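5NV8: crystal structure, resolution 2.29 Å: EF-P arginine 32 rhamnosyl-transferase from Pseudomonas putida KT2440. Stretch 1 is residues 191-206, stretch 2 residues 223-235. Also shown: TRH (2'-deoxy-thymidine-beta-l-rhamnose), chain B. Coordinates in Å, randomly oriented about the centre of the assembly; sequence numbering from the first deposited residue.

Stretch 1 (191-206) GVDLVPGALLISLFAY
Stretch 2 (223-235) QPCHLLVPQGRVV

Residues 199-203 and 225-230 form neighbouring parallel strands, their N-to-C directions 22° apart, with Leu199, Leu200, Ile201 and Ser202 paired to Cys225, His226, Leu227 and Leu228 at CA-CA distances of 4.8-4.9 Å. All four pairs have extended backbones (phi -74° to -132°, psi 111° to 138°). The stretches bury 1081 Å² between them, both sides summed.

The backbone ladder alternates direction as parallel pairing requires. Leu199 N donates to Pro224 O (3.2 Å), His226 N to Leu199 O (2.9 Å), Ile201 N to His226 O (3.0 Å), Leu228 N to Ile201 O (2.9 Å) and Leu203 N to Leu228 O (3.2 Å). CA-H...O contacts reinforce it, the shortest from Leu227 CA to Ile201 O (3.3 Å). Water bridges both ends: one donates to Gly197 O (2.6 Å) and Pro224 O (2.9 Å), another to Leu203 O (3.1 Å) and Pro230 O (2.9 Å).

Before the first strand, a type II turn from Val195 to Ala198 is closed by Ala198 N to Val195 O (3.1 Å); Gly197 (phi 72°, psi 12°) suits its positive-phi position. The buried His226 (chi1 t, chi2 151°) reaches back to this segment, where its ND1 accepts from Val195 N (3.3 Å) at the ring edge; NE2 is satisfied elsewhere in the structure.

Apolar side chains pack on both sheet faces; Leu200, Ile201, Leu227 and Leu228 are buried, their branched chains leaving no polar group unpaired. Beside His226 and Ser202 (p), whose OG is hydrogen-bonded elsewhere, Leu200 (t, p) packs CD1 against CD1 of Leu228 (m, t) at 4.0 Å, and Leu228 CD2 meets Val192 CG2 at 3.9 Å. On the other face Ile201 (m, t) places CD1 3.8 Å from Cys225 SG and CG2 3.6 Å from CD1 of Leu227 (t, p). At the ladder's end, Leu203 CD2 (t, p) touches CG2 of Val234 (p) at 3.9 Å.

At the nucleotide-sugar, Tyr206 (m, chi2 -84°) donates a very short hydrogen bond from OH to TRH O4P (2.4 Å).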

# COMPACT_ATOMS: atom_id res chain seq x y z
N GLY A 191 -2.66 17.82 -10.80
CA GLY A 191 -2.97 17.91 -12.21
C GLY A 191 -3.99 16.89 -12.68
O GLY A 191 -3.88 16.38 -13.80
N VAL A 192 -4.98 16.58 -11.84
CA VAL A 192 -5.99 15.57 -12.14
C VAL A 192 -7.34 16.27 -12.22
O VAL A 192 -7.78 16.89 -11.25
CB VAL A 192 -6.02 14.46 -11.07
CG1 VAL A 192 -7.26 13.59 -11.24
CG2 VAL A 192 -4.75 13.62 -11.14
N ASP A 193 -7.99 16.16 -13.38
CA ASP A 193 -9.36 16.63 -13.57
C ASP A 193 -10.26 15.41 -13.50
O ASP A 193 -10.41 14.67 -14.49
CB ASP A 193 -9.52 17.38 -14.89
CG ASP A 193 -10.83 18.14 -14.97
OD1 ASP A 193 -11.68 17.97 -14.08
OD2 ASP A 193 -11.00 18.92 -15.94
N LEU A 194 -10.88 15.19 -12.34
CA LEU A 194 -11.69 14.00 -12.11
C LEU A 194 -12.85 13.93 -13.09
O LEU A 194 -13.59 14.91 -13.27
CB LEU A 194 -12.20 14.01 -10.67
CG LEU A 194 -12.94 12.80 -10.09
CD1 LEU A 194 -14.45 12.90 -10.32
CD2 LEU A 194 -12.39 11.49 -10.64
N VAL A 195 -13.00 12.78 -13.74
CA VAL A 195 -14.12 12.55 -14.65
C VAL A 195 -15.38 12.43 -13.81
O VAL A 195 -15.46 11.54 -12.95
CB VAL A 195 -13.89 11.30 -15.52
CG1 VAL A 195 -15.06 11.09 -16.47
CG2 VAL A 195 -12.59 11.41 -16.30
N PRO A 196 -16.39 13.28 -14.03
CA PRO A 196 -17.58 13.23 -13.17
C PRO A 196 -18.29 11.89 -13.26
O PRO A 196 -18.49 11.34 -14.34
CB PRO A 196 -18.46 14.36 -13.73
CG PRO A 196 -17.51 15.25 -14.48
CD PRO A 196 -16.46 14.35 -15.03
N GLY A 197 -18.65 11.35 -12.09
CA GLY A 197 -19.33 10.07 -12.01
C GLY A 197 -18.47 8.86 -12.32
O GLY A 197 -19.01 7.77 -12.48
N ALA A 198 -17.16 9.02 -12.40
CA ALA A 198 -16.26 7.93 -12.76
C ALA A 198 -15.71 7.24 -11.52
O ALA A 198 -15.47 7.86 -10.48
CB ALA A 198 -15.10 8.43 -13.62
N LEU A 199 -15.51 5.92 -11.64
CA LEU A 199 -14.82 5.16 -10.61
C LEU A 199 -13.33 5.47 -10.65
O LEU A 199 -12.70 5.39 -11.71
CB LEU A 199 -15.06 3.66 -10.82
CG LEU A 199 -14.63 2.71 -9.70
CD1 LEU A 199 -15.66 2.70 -8.57
CD2 LEU A 199 -14.41 1.30 -10.23
N LEU A 200 -12.76 5.82 -9.50
CA LEU A 200 -11.36 6.26 -9.42
C LEU A 200 -10.54 5.09 -8.89
O LEU A 200 -10.83 4.56 -7.81
CB LEU A 200 -11.23 7.48 -8.51
CG LEU A 200 -10.00 8.41 -8.63
CD1 LEU A 200 -9.88 8.99 -10.04
CD2 LEU A 200 -10.00 9.53 -7.58
N ILE A 201 -9.54 4.66 -9.66
CA ILE A 201 -8.72 3.49 -9.36
C ILE A 201 -7.26 3.89 -9.44
O ILE A 201 -6.81 4.41 -10.47
CB ILE A 201 -9.01 2.33 -10.33
CG1 ILE A 201 -10.47 1.88 -10.26
CG2 ILE A 201 -8.04 1.17 -10.06
CD1 ILE A 201 -10.80 0.78 -11.26
N SER A 202 -6.53 3.69 -8.35
CA SER A 202 -5.08 3.82 -8.37
C SER A 202 -4.46 2.44 -8.59
O SER A 202 -4.91 1.44 -8.03
CB SER A 202 -4.54 4.43 -7.07
OG SER A 202 -4.69 3.55 -5.96
N LEU A 203 -3.43 2.39 -9.43
CA LEU A 203 -2.75 1.13 -9.73
C LEU A 203 -1.25 1.33 -9.60
O LEU A 203 -0.67 2.19 -10.28
CB LEU A 203 -3.11 0.61 -11.12
CG LEU A 203 -2.10 -0.33 -11.77
CD1 LEU A 203 -2.10 -1.67 -11.06
CD2 LEU A 203 -2.42 -0.53 -13.24
N PHE A 204 -0.63 0.54 -8.74
CA PHE A 204 0.80 0.59 -8.48
C PHE A 204 1.26 -0.84 -8.26
O PHE A 204 0.96 -1.45 -7.22
CB PHE A 204 1.10 1.47 -7.25
CG PHE A 204 2.49 1.31 -6.70
CD1 PHE A 204 3.59 1.74 -7.42
CD2 PHE A 204 2.68 0.76 -5.45
CE1 PHE A 204 4.87 1.60 -6.90
CE2 PHE A 204 3.95 0.63 -4.92
CZ PHE A 204 5.05 1.04 -5.65
N ALA A 205 1.96 -1.40 -9.25
CA ALA A 205 2.31 -2.82 -9.22
C ALA A 205 3.58 -3.03 -10.03
O ALA A 205 4.22 -2.08 -10.50
CB ALA A 205 1.14 -3.66 -9.75
N TYR A 206 3.95 -4.30 -10.20
CA TYR A 206 5.06 -4.70 -11.05
C TYR A 206 4.53 -4.94 -12.47
O TYR A 206 3.46 -4.44 -12.83
CB TYR A 206 5.76 -5.93 -10.47
CG TYR A 206 6.04 -5.84 -8.99
CD1 TYR A 206 7.18 -5.21 -8.51
CD2 TYR A 206 5.17 -6.40 -8.06
CE1 TYR A 206 7.44 -5.13 -7.16
CE2 TYR A 206 5.42 -6.33 -6.71
CZ TYR A 206 6.56 -5.69 -6.26
OH TYR A 206 6.80 -5.62 -4.91
N GLN A 223 -19.81 2.30 -17.61
CA GLN A 223 -19.62 3.41 -16.69
C GLN A 223 -18.16 3.83 -16.71
O GLN A 223 -17.27 2.97 -16.73
CB GLN A 223 -20.05 3.03 -15.26
CG GLN A 223 -21.55 2.77 -15.13
CD GLN A 223 -21.86 1.62 -14.20
OE1 GLN A 223 -21.43 1.60 -13.04
NE2 GLN A 223 -22.62 0.65 -14.70
N PRO A 224 -17.88 5.13 -16.69
CA PRO A 224 -16.51 5.59 -16.91
C PRO A 224 -15.57 5.19 -15.78
O PRO A 224 -15.98 4.97 -14.63
CB PRO A 224 -16.65 7.11 -16.99
CG PRO A 224 -17.91 7.41 -16.25
CD PRO A 224 -18.82 6.25 -16.50
N CYS A 225 -14.29 5.10 -16.12
CA CYS A 225 -13.24 4.80 -15.15
C CYS A 225 -12.10 5.79 -15.33
O CYS A 225 -11.68 6.07 -16.46
CB CYS A 225 -12.72 3.37 -15.31
SG CYS A 225 -11.26 2.97 -14.31
N HIS A 226 -11.62 6.33 -14.21
CA HIS A 226 -10.47 7.23 -14.18
C HIS A 226 -9.35 6.52 -13.42
O HIS A 226 -9.44 6.33 -12.21
CB HIS A 226 -10.82 8.56 -13.53
CG HIS A 226 -9.87 9.67 -13.86
ND1 HIS A 226 -10.24 11.00 -13.89
CD2 HIS A 226 -8.55 9.65 -14.17
CE1 HIS A 226 -9.20 11.74 -14.21
NE2 HIS A 226 -8.16 10.95 -14.38
N LEU A 227 -8.30 6.14 -14.15
CA LEU A 227 -7.19 5.38 -13.59
C LEU A 227 -5.99 6.29 -13.38
O LEU A 227 -5.54 6.96 -14.32
CB LEU A 227 -6.82 4.21 -14.51
CG LEU A 227 -5.71 3.25 -14.07
CD1 LEU A 227 -6.18 2.32 -12.98
CD2 LEU A 227 -5.20 2.44 -15.26
N LEU A 228 -5.47 6.32 -12.16
CA LEU A 228 -4.31 7.13 -11.80
C LEU A 228 -3.11 6.21 -11.63
O LEU A 228 -3.15 5.27 -10.83
CB LEU A 228 -4.58 7.93 -10.53
CG LEU A 228 -5.76 8.90 -10.62
CD1 LEU A 228 -5.99 9.64 -9.31
CD2 LEU A 228 -5.60 9.88 -11.77
N VAL A 229 -2.05 6.48 -12.38
CA VAL A 229 -0.90 5.60 -12.49
C VAL A 229 0.36 6.39 -12.15
O VAL A 229 0.85 7.18 -12.95
CB VAL A 229 -0.80 4.98 -13.90
CG1 VAL A 229 0.48 4.19 -14.05
CG2 VAL A 229 -2.02 4.12 -14.20
N PRO A 230 0.90 6.20 -10.95
CA PRO A 230 2.20 6.80 -10.63
C PRO A 230 3.32 6.21 -11.48
O PRO A 230 3.21 5.12 -12.04
CB PRO A 230 2.40 6.46 -9.15
CG PRO A 230 1.01 6.21 -8.63
CD PRO A 230 0.27 5.58 -9.77
N GLN A 231 4.41 6.97 -11.58
CA GLN A 231 5.55 6.54 -12.38
C GLN A 231 6.18 5.30 -11.76
O GLN A 231 6.56 5.30 -10.59
CB GLN A 231 6.58 7.67 -12.48
N GLY A 232 6.28 4.23 -12.55
CA GLY A 232 6.82 2.99 -12.03
C GLY A 232 6.83 1.91 -13.09
O GLY A 232 6.65 2.17 -14.28
N ARG A 233 7.02 0.67 -12.63
CA ARG A 233 7.19 -0.53 -13.45
C ARG A 233 5.92 -0.94 -14.20
O ARG A 233 5.93 -2.01 -14.82
CB ARG A 233 7.67 -1.67 -12.56
CG ARG A 233 9.07 -1.45 -11.99
CD ARG A 233 9.44 -2.46 -10.92
NE ARG A 233 10.48 -3.38 -11.38
CZ ARG A 233 10.26 -4.62 -11.80
NH1 ARG A 233 9.02 -5.11 -11.78
NH2 ARG A 233 11.26 -5.38 -12.21
N VAL A 234 4.85 -0.15 -14.18
CA VAL A 234 3.62 -0.51 -14.88
C VAL A 234 3.37 0.35 -16.11
O VAL A 234 2.58 -0.06 -16.98
CB VAL A 234 2.41 -0.44 -13.92
CG1 VAL A 234 1.98 1.00 -13.71
CG2 VAL A 234 1.25 -1.29 -14.45
N VAL A 235 4.03 1.51 -16.24
CA VAL A 235 3.80 2.36 -17.40
C VAL A 235 4.30 1.72 -18.69
O VAL A 235 3.86 2.10 -19.77
CB VAL A 235 4.47 3.74 -17.18
CG1 VAL A 235 3.83 4.79 -18.08
CG2 VAL A 235 4.37 4.15 -15.72
O4P TRH B . 7.39 -3.38 -4.49
P2 TRH B . 7.68 -2.47 -3.36
O3P TRH B . 8.47 -1.14 -3.83
O1 TRH B . 8.55 -3.18 -2.20
C1 TRH B . 8.95 -4.55 -2.40
C2 TRH B . 9.65 -5.10 -1.14
O2 TRH B . 10.44 -4.09 -0.50
C3 TRH B . 10.60 -6.24 -1.52
O3 TRH B . 11.84 -5.69 -2.00
C4 TRH B . 9.97 -7.07 -2.62
O4 TRH B . 8.70 -7.56 -2.16
OPP TRH B . 6.31 -1.94 -2.69
P TRH B . 6.34 -1.27 -1.24
O1P TRH B . 6.81 -2.18 -0.16
O2P TRH B . 4.86 -0.71 -0.93
O5' TRH B . 7.25 0.06 -1.35
C5' TRH B . 6.71 1.23 -1.96
C4' TRH B . 7.10 2.43 -1.11
O4' TRH B . 7.04 3.59 -1.99
C3' TRH B . 6.02 2.67 -0.08
O3' TRH B . 6.49 3.63 0.88
C2' TRH B . 4.99 3.33 -0.97
C1' TRH B . 5.94 4.38 -1.48
N11 TRH B . 5.38 5.25 -2.55
C21 TRH B . 5.49 6.57 -2.41
O21 TRH B . 6.02 7.06 -1.41
N31 TRH B . 4.99 7.42 -3.39
C41 TRH B . 4.38 6.91 -4.53
O41 TRH B . 3.95 7.68 -5.38
C51 TRH B . 4.27 5.53 -4.68
C5A TRH B . 3.67 5.01 -5.82
C61 TRH B . 4.78 4.69 -3.69
O HOH W 1 -18.57 5.43 -13.40
O HOH W 2 2.36 2.70 -10.67